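Local coordinates for protein leucine aminopeptidase 2 (Saccharomyces cerevisiae, PDB 2XQ0) that cleaves di- and tripeptides as a zinc-dependent M1-family aminopeptidase and also shows low epoxide hydrolase activity in vitro, at residues Q145-H150 against P203-G208; S369-N374 against T453-P458. All blocks are in the same frame, centred on the assembly; numbering follows the deposited sequence.

Interaction 1: Q145-H150 against P203-G208; sequences QLEAIH and PAYLIG. With BES (2-(3-amino-2-hydroxy-4-phenyl-butyrylamino)-4-methyl-pentanoic acid), chain B.
L146 and Y205 bring two loops together by van der Waals packing rather than by any direct hydrogen bond. The CB of L146 rests on the carbonyl oxygen of Y205, 3.6 Å away, while its CD1 lies against the O atoms of A204 and I207 and makes an apolar contact of 3.7 Å with CB of I207. Next to it, the side chains of E147 and Y205 run side by side in the same direction. CG of E147 lies 3.8 Å from CD1 of Y205, and the carboxylate and ring planes are 38° apart. CB of Y205 meets O of A148, the residue that follows a cis peptide bond.

Polar contact between the backbones passes through one water, which accepts from N of L146 and donates to O of Y205 at 2.8 Å.

The bound bestatin supplies the third kind of contact. With CG anti to the backbone N (chi1 -163°) and the chain extended beyond it, E147 sends OE1 to the inhibitor's amine N2, which donates a hydrogen bond of 2.8 Å. CD of E147 also lies 3.5 Å from C9 of the inhibitor's phenyl ring. An alanine in place of E147 would probably leave the amine without this carboxylate mate and open a gap between the Y205 ring and the inhibitor's phenyl group.

E147, M276 and F320 line part of the inhibitor pocket, with Y205 and W317, rings edge-to-face, packed behind E147. E277 also bonds bestatin, consistent with glutamate recognition of a substrate's amino terminus in M1 aminopeptidases.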
ATOM      1  N   GLN A 145       4.207  -5.440  -9.317  1.00 24.43           N
ATOM      2  CA  GLN A 145       4.116  -4.566  -8.159  1.00 21.30           C
ATOM      3  C   GLN A 145       5.460  -3.840  -8.140  1.00 20.83           C
ATOM      4  O   GLN A 145       6.494  -4.460  -7.881  1.00 18.81           O
ATOM      5  CB  GLN A 145       3.923  -5.376  -6.874  1.00 25.31           C
ATOM      6  CG  GLN A 145       4.249  -4.597  -5.601  1.00 39.22           C
ATOM      7  CD  GLN A 145       3.366  -3.378  -5.438  1.00 46.20           C
ATOM      8  OE1 GLN A 145       2.140  -3.484  -5.481  1.00 55.50           O
ATOM      9  NE2 GLN A 145       3.982  -2.212  -5.267  1.00 32.94           N
ATOM     10  N   LEU A 146       5.453  -2.551  -8.464  1.00 13.93           N
ATOM     11  CA  LEU A 146       6.703  -1.827  -8.713  1.00 17.07           C
ATOM     12  C   LEU A 146       7.174  -0.949  -7.555  1.00 25.98           C
ATOM     13  O   LEU A 146       8.365  -0.601  -7.451  1.00 20.78           O
ATOM     14  CB  LEU A 146       6.604  -0.998 -10.004  1.00 19.04           C
ATOM     15  CG  LEU A 146       6.168  -1.767 -11.248  1.00 20.48           C
ATOM     16  CD1 LEU A 146       6.374  -0.920 -12.509  1.00 15.61           C
ATOM     17  CD2 LEU A 146       6.907  -3.091 -11.351  1.00 16.79           C
ATOM     18  N   GLU A 147       6.263  -0.587  -6.669  1.00 19.82           N
ATOM     19  CA  GLU A 147       6.656   0.315  -5.576  1.00 22.45           C
ATOM     20  C   GLU A 147       7.514  -0.451  -4.576  1.00 17.97           C
ATOM     21  O   GLU A 147       7.178  -1.580  -4.240  1.00 24.13           O
ATOM     22  CB  GLU A 147       5.417   0.881  -4.876  1.00 23.90           C
ATOM     23  CG  GLU A 147       5.690   2.129  -4.016  1.00 27.71           C
ATOM     24  CD  GLU A 147       4.390   2.720  -3.476  1.00 30.50           C
ATOM     25  OE1 GLU A 147       3.332   2.181  -3.830  1.00 33.44           O
ATOM     26  OE2 GLU A 147       4.424   3.694  -2.709  1.00 27.10           O
ATOM     27  N   ALA A 148       8.623   0.131  -4.110  1.00 24.77           N
ATOM     28  CA  ALA A 148       9.050   1.486  -4.441  1.00 23.30           C
ATOM     29  C   ALA A 148      10.033   1.561  -5.612  1.00 22.35           C
ATOM     30  O   ALA A 148       9.884   2.424  -6.479  1.00 19.70           O
ATOM     31  CB  ALA A 148       9.682   2.142  -3.221  1.00 28.12           C
ATOM     32  N   ILE A 149      11.049   0.693  -5.621  1.00 15.70           N
ATOM     33  CA  ILE A 149      12.047   0.714  -6.706  1.00 12.90           C
ATOM     34  C   ILE A 149      12.193  -0.590  -7.509  1.00 21.78           C
ATOM     35  O   ILE A 149      13.304  -1.011  -7.849  1.00 22.32           O
ATOM     36  CB  ILE A 149      13.421   1.158  -6.199  1.00 17.20           C
ATOM     37  CG1 ILE A 149      13.914   0.231  -5.076  1.00 21.82           C
ATOM     38  CG2 ILE A 149      13.339   2.631  -5.709  1.00 16.99           C
ATOM     39  CD1 ILE A 149      15.378   0.490  -4.672  1.00 31.81           C
ATOM     40  N   HIS A 150      11.073  -1.211  -7.845  1.00 21.45           N
ATOM     41  CA  HIS A 150      11.117  -2.435  -8.656  1.00 13.87           C
ATOM     42  C   HIS A 150      10.811  -2.172 -10.133  1.00 15.65           C
ATOM     43  O   HIS A 150      10.912  -3.087 -10.959  1.00 20.55           O
ATOM     44  CB  HIS A 150      10.142  -3.475  -8.091  1.00 15.78           C
ATOM     45  CG  HIS A 150      10.517  -3.960  -6.727  1.00 25.72           C
ATOM     46  ND1 HIS A 150      11.634  -4.735  -6.500  1.00 24.57           N
ATOM     47  CD2 HIS A 150       9.945  -3.757  -5.518  1.00 31.56           C
ATOM     48  CE1 HIS A 150      11.726  -4.999  -5.208  1.00 31.50           C
ATOM     49  NE2 HIS A 150      10.709  -4.424  -4.591  1.00 34.96           N
ATOM     50  N   PRO A 203       5.002   8.649 -12.432  1.00 18.91           N
ATOM     51  CA  PRO A 203       6.292   8.026 -12.096  1.00 16.86           C
ATOM     52  C   PRO A 203       6.277   6.534 -12.481  1.00 23.14           C
ATOM     53  O   PRO A 203       5.207   5.919 -12.553  1.00 20.92           O
ATOM     54  CB  PRO A 203       6.375   8.188 -10.572  1.00 22.08           C
ATOM     55  CG  PRO A 203       4.965   8.253 -10.118  1.00 27.06           C
ATOM     56  CD  PRO A 203       4.182   8.909 -11.233  1.00 23.55           C
ATOM     57  N   ALA A 204       7.449   5.962 -12.727  1.00 20.43           N
ATOM     58  CA  ALA A 204       7.545   4.554 -13.120  1.00 25.80           C
ATOM     59  C   ALA A 204       6.936   3.604 -12.083  1.00 16.44           C
ATOM     60  O   ALA A 204       6.457   2.527 -12.440  1.00 19.61           O
ATOM     61  CB  ALA A 204       9.010   4.165 -13.393  1.00 22.69           C
ATOM     62  N   TYR A 205       6.974   3.979 -10.807  1.00 18.07           N
ATOM     63  CA  TYR A 205       6.583   3.027  -9.764  1.00 12.84           C
ATOM     64  C   TYR A 205       5.063   2.783  -9.814  1.00 17.92           C
ATOM     65  O   TYR A 205       4.580   1.826  -9.244  1.00 20.38           O
ATOM     66  CB  TYR A 205       7.038   3.472  -8.373  1.00 21.71           C
ATOM     67  CG  TYR A 205       6.183   4.543  -7.736  1.00 23.62           C
ATOM     68  CD1 TYR A 205       4.974   4.225  -7.124  1.00 22.63           C
ATOM     69  CD2 TYR A 205       6.587   5.860  -7.738  1.00 23.60           C
ATOM     70  CE1 TYR A 205       4.203   5.194  -6.535  1.00 19.62           C
ATOM     71  CE2 TYR A 205       5.813   6.847  -7.159  1.00 24.43           C
ATOM     72  CZ  TYR A 205       4.626   6.507  -6.558  1.00 28.01           C
ATOM     73  OH  TYR A 205       3.853   7.480  -5.982  1.00 26.50           O
ATOM     74  N   LEU A 206       4.333   3.652 -10.519  1.00 13.27           N
ATOM     75  CA  LEU A 206       2.876   3.533 -10.657  1.00 13.48           C
ATOM     76  C   LEU A 206       2.454   2.659 -11.843  1.00 19.66           C
ATOM     77  O   LEU A 206       1.273   2.342 -12.004  1.00 18.36           O
ATOM     78  CB  LEU A 206       2.231   4.909 -10.794  1.00 16.39           C
ATOM     79  CG  LEU A 206       2.225   5.719  -9.494  1.00 26.34           C
ATOM     80  CD1 LEU A 206       1.615   7.087  -9.730  1.00 28.15           C
ATOM     81  CD2 LEU A 206       1.440   4.971  -8.446  1.00 23.73           C
ATOM     82  N   ILE A 207       3.415   2.281 -12.677  1.00 18.75           N
ATOM     83  CA  ILE A 207       3.088   1.411 -13.792  1.00 21.30           C
ATOM     84  C   ILE A 207       2.551   0.107 -13.239  1.00 16.51           C
ATOM     85  O   ILE A 207       3.057  -0.424 -12.241  1.00 20.43           O
ATOM     86  CB  ILE A 207       4.275   1.151 -14.714  1.00 24.95           C
ATOM     87  CG1 ILE A 207       4.599   2.420 -15.510  1.00 24.90           C
ATOM     88  CG2 ILE A 207       3.970  -0.005 -15.668  1.00 27.84           C
ATOM     89  CD1 ILE A 207       3.475   2.800 -16.473  1.00 22.69           C
ATOM     90  N   GLY A 208       1.489  -0.380 -13.867  1.00 15.80           N
ATOM     91  CA  GLY A 208       0.885  -1.629 -13.453  1.00 27.35           C
ATOM     92  C   GLY A 208       0.525  -2.460 -14.660  1.00 24.08           C
ATOM     93  O   GLY A 208       0.060  -1.925 -15.675  1.00 23.15           O
TER
HETATM   94  N2  BES B 901       0.943   1.230  -2.621  1.00 46.76           N
HETATM   95  C1  BES B 901       0.648   1.092  -1.210  1.00 45.88           C
HETATM   96  C6  BES B 901       1.261  -0.201  -0.668  1.00 46.67           C
HETATM   97  C7  BES B 901       2.769  -0.145  -0.770  1.00 48.03           C
HETATM   98  C8  BES B 901       3.447   0.993  -0.346  1.00 45.10           C
HETATM   99  C12 BES B 901       3.476  -1.218  -1.304  1.00 51.51           C
HETATM  100  C9  BES B 901       4.832   1.052  -0.444  1.00 44.27           C
HETATM  101  C11 BES B 901       4.864  -1.156  -1.403  1.00 49.59           C
HETATM  102  C10 BES B 901       5.543  -0.021  -0.972  1.00 44.60           C
HETATM  103  C2  BES B 901      -0.865   1.102  -0.958  1.00 44.93           C
HETATM  104  O2  BES B 901      -1.548   2.265  -1.447  1.00 32.40           O
HETATM  105  C3  BES B 901      -1.064   0.995   0.518  1.00 47.59           C
HETATM  106  O3  BES B 901      -0.814   1.937   1.273  1.00 38.26           O
HETATM  107  N1  BES B 901      -1.499  -0.217   0.840  1.00 55.01           N
HETATM  108  C4  BES B 901      -1.812  -0.738   2.154  1.00 58.17           C
HETATM  109  C13 BES B 901      -3.323  -0.570   2.248  1.00 51.78           C
HETATM  110  C14 BES B 901      -3.759   0.176   3.502  1.00 54.64           C
HETATM  111  C15 BES B 901      -5.147   0.774   3.300  1.00 48.21           C
HETATM  112  C16 BES B 901      -2.752   1.251   3.907  1.00 59.03           C
HETATM  113  C5  BES B 901      -1.484  -2.204   2.120  1.00 58.04           C
HETATM  114  O1  BES B 901      -1.193  -2.786   3.188  1.00 58.99           O
HETATM  115  O4  BES B 901      -1.510  -2.791   1.009  1.00 49.54           O
HETATM  116  O   HOH W   1       3.183  -0.444  -8.522  1.00 41.96           O

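Interaction 2: S369-N374 against T453-P458; sequences STLVQN and TWLYKP
V372 and L455 are joined by the direct hydrogen bond of this contact: N of V372 donates to O of L455 over 3.0 Å, nearly straight at 171° and in the carbonyl plane. The acceptor belongs to the last turn of a helix, where carbonyls begin to lack partners from the helix itself. A water accepts from N of L371 at 2.8 Å and donates to O of W454 in the helix; its approach to O of K457, just beyond the helix, is unusually short and so doubtful in detail.

Within 369-374, OG1 of T370 donates to O of V372 from above the carbonyl plane, at 2.8 Å. OG of S369, which packs against CA and CB of P458, has hydrogen-bond partners in P365 and G459.

Side-chain packing adds to these bonds. Among apolar pairs, CD2 of L371 meets CD2 of L455 at 3.9 Å, and CG1 of V372, anti to its backbone N (chi1 169°), reaches CE1 of Y456 at 3.7 Å. Other carbons rest on carbonyl oxygens: CB of L371 approaches O of W454, and CG2 of T370 sits 3.3 Å from O of Y456, beside the P458 ring.

The contact thus ties the segment following helix 365-368 to the end of helix 451-456. Helix 388-403 packs against L371, W454 and L455, largely through L396, while helix 428-438 touches V372, L455 and Y456.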
ATOM      1  N   SER A 369      11.686   5.846  12.927  1.00 27.79           N
ATOM      2  CA  SER A 369      10.389   6.360  13.361  1.00 28.29           C
ATOM      3  C   SER A 369      10.242   7.865  13.179  1.00 24.31           C
ATOM      4  O   SER A 369       9.255   8.448  13.602  1.00 24.63           O
ATOM      5  CB  SER A 369      10.091   5.961  14.808  1.00 29.67           C
ATOM      6  OG  SER A 369      10.844   6.729  15.723  1.00 31.31           O
ATOM      7  N   THR A 370      11.229   8.501  12.559  1.00 21.38           N
ATOM      8  CA  THR A 370      11.112   9.917  12.240  1.00 19.26           C
ATOM      9  C   THR A 370      10.226  10.043  11.016  1.00 28.88           C
ATOM     10  O   THR A 370      10.274   9.190  10.125  1.00 30.32           O
ATOM     11  CB  THR A 370      12.487  10.564  11.969  1.00 24.87           C
ATOM     12  OG1 THR A 370      13.117   9.927  10.843  1.00 26.17           O
ATOM     13  CG2 THR A 370      13.391  10.416  13.200  1.00 31.87           C
ATOM     14  N   LEU A 371       9.410  11.093  10.967  1.00 24.47           N
ATOM     15  CA  LEU A 371       8.478  11.261   9.859  1.00 24.31           C
ATOM     16  C   LEU A 371       9.203  11.426   8.520  1.00 25.64           C
ATOM     17  O   LEU A 371       8.859  10.764   7.561  1.00 25.51           O
ATOM     18  CB  LEU A 371       7.536  12.433  10.105  1.00 26.89           C
ATOM     19  CG  LEU A 371       6.428  12.605   9.067  1.00 30.36           C
ATOM     20  CD1 LEU A 371       5.627  11.324   8.946  1.00 24.41           C
ATOM     21  CD2 LEU A 371       5.521  13.766   9.462  1.00 26.00           C
ATOM     22  N   VAL A 372      10.195  12.318   8.472  1.00 21.42           N
ATOM     23  CA  VAL A 372      11.031  12.498   7.288  1.00 21.71           C
ATOM     24  C   VAL A 372      12.203  11.559   7.449  1.00 27.61           C
ATOM     25  O   VAL A 372      12.803  11.492   8.526  1.00 26.29           O
ATOM     26  CB  VAL A 372      11.569  13.946   7.201  1.00 26.10           C
ATOM     27  CG1 VAL A 372      12.654  14.067   6.132  1.00 22.43           C
ATOM     28  CG2 VAL A 372      10.417  14.933   6.947  1.00 23.82           C
ATOM     29  N   GLN A 373      12.531  10.837   6.383  1.00 21.91           N
ATOM     30  CA  GLN A 373      13.586   9.833   6.435  1.00 23.42           C
ATOM     31  C   GLN A 373      14.872  10.325   5.780  1.00 27.29           C
ATOM     32  O   GLN A 373      14.874  11.338   5.074  1.00 25.45           O
ATOM     33  CB  GLN A 373      13.094   8.535   5.775  1.00 22.58           C
ATOM     34  CG  GLN A 373      12.125   7.776   6.637  1.00 26.35           C
ATOM     35  CD  GLN A 373      12.788   7.217   7.879  1.00 29.85           C
ATOM     36  OE1 GLN A 373      12.466   7.594   9.013  1.00 35.65           O
ATOM     37  NE2 GLN A 373      13.725   6.319   7.671  1.00 20.71           N
ATOM     38  N   ASN A 374      15.963   9.609   6.021  1.00 25.35           N
ATOM     39  CA  ASN A 374      17.278   9.998   5.514  1.00 18.98           C
ATOM     40  C   ASN A 374      17.930   8.759   4.950  1.00 21.03           C
ATOM     41  O   ASN A 374      18.794   8.159   5.578  1.00 25.84           O
ATOM     42  CB  ASN A 374      18.133  10.611   6.638  1.00 23.20           C
ATOM     43  CG  ASN A 374      19.548  11.014   6.179  1.00 35.43           C
ATOM     44  OD1 ASN A 374      19.826  11.180   4.991  1.00 39.02           O
ATOM     45  ND2 ASN A 374      20.441  11.192   7.146  1.00 38.96           N
ATOM     46  N   THR A 453       9.844  18.435  16.207  1.00 36.71           N
ATOM     47  CA  THR A 453       9.407  17.187  16.804  1.00 38.08           C
ATOM     48  C   THR A 453       8.614  16.368  15.791  1.00 39.27           C
ATOM     49  O   THR A 453       8.863  15.175  15.615  1.00 35.81           O
ATOM     50  CB  THR A 453       8.574  17.432  18.074  1.00 41.96           C
ATOM     51  OG1 THR A 453       9.424  17.978  19.084  1.00 45.26           O
ATOM     52  CG2 THR A 453       7.980  16.139  18.590  1.00 42.69           C
ATOM     53  N   TRP A 454       7.675  17.020  15.113  1.00 33.62           N
ATOM     54  CA  TRP A 454       6.834  16.333  14.145  1.00 32.33           C
ATOM     55  C   TRP A 454       7.643  15.740  12.994  1.00 30.70           C
ATOM     56  O   TRP A 454       7.480  14.575  12.654  1.00 27.72           O
ATOM     57  CB  TRP A 454       5.759  17.269  13.593  1.00 29.64           C
ATOM     58  CG  TRP A 454       4.581  17.444  14.508  1.00 32.58           C
ATOM     59  CD1 TRP A 454       4.308  18.525  15.294  1.00 34.77           C
ATOM     60  CD2 TRP A 454       3.518  16.506  14.730  1.00 31.44           C
ATOM     61  NE1 TRP A 454       3.138  18.322  15.988  1.00 35.58           N
ATOM     62  CE2 TRP A 454       2.631  17.093  15.654  1.00 31.59           C
ATOM     63  CE3 TRP A 454       3.224  15.235  14.225  1.00 27.58           C
ATOM     64  CZ2 TRP A 454       1.477  16.450  16.092  1.00 29.79           C
ATOM     65  CZ3 TRP A 454       2.081  14.603  14.653  1.00 32.08           C
ATOM     66  CH2 TRP A 454       1.221  15.207  15.584  1.00 36.15           C
ATOM     67  N   LEU A 455       8.511  16.544  12.389  1.00 24.60           N
ATOM     68  CA  LEU A 455       9.215  16.095  11.196  1.00 27.19           C
ATOM     69  C   LEU A 455      10.466  15.234  11.440  1.00 30.24           C
ATOM     70  O   LEU A 455      10.724  14.283  10.690  1.00 25.80           O
ATOM     71  CB  LEU A 455       9.539  17.283  10.293  1.00 30.30           C
ATOM     72  CG  LEU A 455       8.340  18.062   9.754  1.00 26.97           C
ATOM     73  CD1 LEU A 455       8.816  19.156   8.823  1.00 32.29           C
ATOM     74  CD2 LEU A 455       7.354  17.158   9.036  1.00 31.26           C
ATOM     75  N   TYR A 456      11.240  15.538  12.473  1.00 29.45           N
ATOM     76  CA  TYR A 456      12.557  14.912  12.616  1.00 26.82           C
ATOM     77  C   TYR A 456      12.799  14.137  13.911  1.00 33.60           C
ATOM     78  O   TYR A 456      13.859  13.568  14.091  1.00 35.91           O
ATOM     79  CB  TYR A 456      13.674  15.943  12.396  1.00 33.56           C
ATOM     80  CG  TYR A 456      13.708  16.458  10.981  1.00 31.92           C
ATOM     81  CD1 TYR A 456      14.328  15.732   9.982  1.00 29.29           C
ATOM     82  CD2 TYR A 456      13.085  17.653  10.639  1.00 36.88           C
ATOM     83  CE1 TYR A 456      14.339  16.183   8.675  1.00 38.12           C
ATOM     84  CE2 TYR A 456      13.088  18.113   9.333  1.00 36.27           C
ATOM     85  CZ  TYR A 456      13.721  17.375   8.361  1.00 39.54           C
ATOM     86  OH  TYR A 456      13.735  17.822   7.064  1.00 48.45           O
ATOM     87  N   LYS A 457      11.828  14.100  14.810  1.00 34.72           N
ATOM     88  CA  LYS A 457      12.056  13.428  16.084  1.00 36.61           C
ATOM     89  C   LYS A 457      11.414  12.051  16.034  1.00 27.75           C
ATOM     90  O   LYS A 457      10.361  11.888  15.418  1.00 27.62           O
ATOM     91  CB  LYS A 457      11.470  14.263  17.229  1.00 47.99           C
ATOM     92  CG  LYS A 457      12.069  14.003  18.607  1.00 57.58           C
ATOM     93  CD  LYS A 457      12.492  15.312  19.269  1.00 61.80           C
ATOM     94  CE  LYS A 457      11.781  15.538  20.602  1.00 65.12           C
ATOM     95  NZ  LYS A 457      12.261  14.627  21.684  1.00 65.13           N
ATOM     96  N   PRO A 458      12.049  11.056  16.667  1.00 26.93           N
ATOM     97  CA  PRO A 458      11.543   9.677  16.770  1.00 30.21           C
ATOM     98  C   PRO A 458      10.421   9.473  17.795  1.00 33.48           C
ATOM     99  O   PRO A 458      10.218  10.317  18.662  1.00 33.39           O
ATOM    100  CB  PRO A 458      12.782   8.885  17.213  1.00 27.01           C
ATOM    101  CG  PRO A 458      13.657   9.901  17.905  1.00 33.48           C
ATOM    102  CD  PRO A 458      13.450  11.163  17.117  1.00 32.13           C
TER
HETATM  103  O   HOH W   2       9.223  12.605  13.263  1.00 22.86           O

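How the interactions relate
The two contacts share no residue and follow one another along the chain, their centres 25 Å apart and their nearest atoms about 12 Å apart. They illustrate how one enzyme combines a contact that shapes a pocket with one that joins a loop to a helix end away from the ligand. In interaction 1 the side chain of E147 lies about 6 Å from the zinc ion and about 4 Å from that of its ligand E324. Interaction 2 stands farther back: the side chain of L371 is about 13 Å from zinc and about 14 Å from bestatin, yet about 8 Å from the side chains of both E324 and the proton donor Y390, which lies on helix 388-403.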